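Local atomic coordinates of branched-chain-amino-acid aminotransferase (Deinococcus radiodurans, PDB entry 3UYY), a protein that probably transfers amino groups between branched-chain amino acids and 2-oxoglutarate, using pyridoxal 5'-phosphate as cofactor. Residues Thr235-Gly240 and Pro257-Ile262. Sequence-based numbering, arbitrary orientation.
Sequences TIEEAG and PQSPSI. With PLP (pyridoxal-5'-phosphate), chain D.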
loop_
_atom_site.group_PDB
_atom_site.type_symbol
_atom_site.label_atom_id
_atom_site.label_comp_id
_atom_site.label_asym_id
_atom_site.label_seq_id
_atom_site.Cartn_x
_atom_site.Cartn_y
_atom_site.Cartn_z
ATOM N N THR B 235 10.474 -3.953 -20.394
ATOM C CA THR B 235 9.265 -3.510 -21.072
ATOM C C THR B 235 8.542 -2.363 -20.352
ATOM O O THR B 235 8.461 -2.338 -19.126
ATOM C CB THR B 235 8.320 -4.709 -21.270
ATOM O OG1 THR B 235 7.764 -4.645 -22.581
ATOM C CG2 THR B 235 7.199 -4.712 -20.249
ATOM N N ILE B 236 8.021 -1.414 -21.124
ATOM C CA ILE B 236 7.312 -0.269 -20.554
ATOM C C ILE B 236 6.008 -0.666 -19.896
ATOM O O ILE B 236 5.190 -1.367 -20.488
ATOM C CB ILE B 236 6.997 0.810 -21.616
ATOM C CG1 ILE B 236 8.269 1.589 -21.960
ATOM C CG2 ILE B 236 5.924 1.756 -21.095
ATOM C CD1 ILE B 236 8.058 2.675 -23.001
ATOM N N GLU B 237 5.822 -0.195 -18.669
ATOM C CA GLU B 237 4.621 -0.487 -17.891
ATOM C C GLU B 237 3.646 0.680 -17.858
ATOM O O GLU B 237 2.612 0.647 -18.518
ATOM C CB GLU B 237 5.005 -0.847 -16.451
ATOM C CG GLU B 237 5.593 -2.234 -16.275
ATOM C CD GLU B 237 4.532 -3.295 -16.039
ATOM O OE1 GLU B 237 3.936 -3.305 -14.943
ATOM O OE2 GLU B 237 4.288 -4.119 -16.946
ATOM N N GLU B 238 4.001 1.715 -17.092
ATOM C CA GLU B 238 3.155 2.897 -16.898
ATOM C C GLU B 238 3.964 4.108 -16.468
ATOM O O GLU B 238 5.172 4.011 -16.309
ATOM C CB GLU B 238 2.176 2.643 -15.766
ATOM C CG GLU B 238 0.919 1.961 -16.098
ATOM C CD GLU B 238 -0.064 2.150 -14.968
ATOM O OE1 GLU B 238 0.171 1.590 -13.869
ATOM O OE2 GLU B 238 -1.053 2.888 -15.182
ATOM N N ALA B 239 3.272 5.223 -16.215
ATOM C CA ALA B 239 3.914 6.465 -15.764
ATOM C C ALA B 239 3.689 6.770 -14.280
ATOM O O ALA B 239 4.239 7.739 -13.754
ATOM C CB ALA B 239 3.432 7.653 -16.584
ATOM N N GLY B 240 2.884 5.969 -13.596
ATOM C CA GLY B 240 2.662 6.248 -12.187
ATOM C C GLY B 240 1.361 6.990 -11.917
ATOM O O GLY B 240 0.769 6.855 -10.842
ATOM N N PRO B 257 1.199 -0.927 -23.910
ATOM C CA PRO B 257 1.566 -2.135 -23.175
ATOM C C PRO B 257 0.413 -2.874 -22.544
ATOM O O PRO B 257 -0.499 -2.269 -21.992
ATOM C CB PRO B 257 2.557 -1.626 -22.138
ATOM C CG PRO B 257 2.178 -0.230 -21.950
ATOM C CD PRO B 257 1.898 0.235 -23.347
ATOM N N GLN B 258 0.459 -4.196 -22.658
ATOM C CA GLN B 258 -0.552 -5.065 -22.081
ATOM C C GLN B 258 0.160 -5.818 -20.976
ATOM O O GLN B 258 1.078 -6.595 -21.234
ATOM C CB GLN B 258 -1.089 -6.042 -23.121
ATOM C CG GLN B 258 -2.194 -6.931 -22.587
ATOM C CD GLN B 258 -2.894 -7.698 -23.684
ATOM O OE1 GLN B 258 -2.299 -8.557 -24.341
ATOM N NE2 GLN B 258 -4.167 -7.385 -23.900
ATOM N N SER B 259 -0.257 -5.574 -19.743
ATOM C CA SER B 259 0.376 -6.195 -18.593
ATOM C C SER B 259 -0.620 -6.421 -17.479
ATOM O O SER B 259 -1.575 -5.665 -17.333
ATOM C CB SER B 259 1.506 -5.299 -18.088
ATOM O OG SER B 259 1.809 -5.566 -16.731
ATOM N N PRO B 260 -0.415 -7.479 -16.683
ATOM C CA PRO B 260 -1.298 -7.817 -15.558
ATOM C C PRO B 260 -1.031 -6.898 -14.370
ATOM O O PRO B 260 -1.787 -6.909 -13.394
ATOM C CB PRO B 260 -0.912 -9.256 -15.225
ATOM C CG PRO B 260 -0.260 -9.770 -16.506
ATOM C CD PRO B 260 0.517 -8.581 -16.972
ATOM N N SER B 261 0.052 -6.119 -14.448
ATOM C CA SER B 261 0.418 -5.226 -13.351
ATOM C C SER B 261 0.198 -3.727 -13.591
ATOM O O SER B 261 0.540 -2.905 -12.736
ATOM C CB SER B 261 1.872 -5.474 -12.929
ATOM O OG SER B 261 2.769 -5.264 -14.003
ATOM N N ILE B 262 -0.360 -3.357 -14.740
ATOM C CA ILE B 262 -0.627 -1.943 -14.980
ATOM C C ILE B 262 -2.098 -1.690 -14.707
ATOM O O ILE B 262 -2.923 -2.600 -14.793
ATOM C CB ILE B 262 -0.292 -1.504 -16.422
ATOM C CG1 ILE B 262 -1.185 -2.247 -17.417
ATOM C CG2 ILE B 262 1.194 -1.729 -16.689
ATOM C CD1 ILE B 262 -1.091 -1.722 -18.832
HETATM N N1 PLP D . -2.371 4.572 -13.984
HETATM C C2 PLP D . -2.197 5.083 -12.718
HETATM C C2A PLP D . -1.101 4.473 -11.839
HETATM C C3 PLP D . -3.041 6.152 -12.291
HETATM O O3 PLP D . -2.879 6.665 -11.053
HETATM C C4 PLP D . -4.059 6.683 -13.176
HETATM C C4A PLP D . -4.967 7.873 -12.640
HETATM C C5 PLP D . -4.184 6.077 -14.519
HETATM C C6 PLP D . -3.329 5.036 -14.881
HETATM C C5A PLP D . -5.171 6.474 -15.579
HETATM O O4P PLP D . -6.418 5.874 -15.458
HETATM P P PLP D . -7.722 6.633 -15.924
HETATM O O1P PLP D . -7.884 7.864 -15.169
HETATM O O2P PLP D . -8.829 5.595 -15.567
HETATM O O3P PLP D . -7.696 6.737 -17.409
HETATM O O HOH W 1 1.814 -0.313 -12.062
#
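Bent at its second torsion (chi2 -88°), the side chain of E237 brings its carboxylate to S259 and S261, whose hydroxyls each serve one oxygen. S259 carries its OG anti to the backbone N (chi1 158°) and donates to OE2 of E237 over 2.9 Å, on the syn side and 15° out of the carboxylate plane. OG of S261 donates to OE1 of E237 at a very short 2.5 Å. The grip is reinforced from within the loop: OG of S259 also accepts the backbone N-H of S261 in an ST turn, which positions one of the two hydroxyls. With an alanine here instead of E237, both serine hydroxyls would probably lose their carboxylate acceptor, and the loop around S259-S261 would be freer to move. Packing completes the interface. I262 lays its CB 3.7 Å from CG of E238, the two side chains crossing at a slant, while its CG2 packs near the carbonyl of E237; P257 sets its ring against the carbonyl of I236. A water donates to both OE1 of E238 and the carbonyl O of S261, bridging the segments. The other oxygen of E238, OE2, lies 2.5 Å from the pyridine N1 of the cofactor. Strand 236-238 pairs with 224-228 through a classic beta bulge, in which E237 and E238 both face Y227. Of these adjacent glutamates, E237 engages the loop, while E238 packs on it and also reaches the cofactor; a glutamate facing N1 is characteristic of branched-chain aminotransferases and other fold-type IV enzymes of this class.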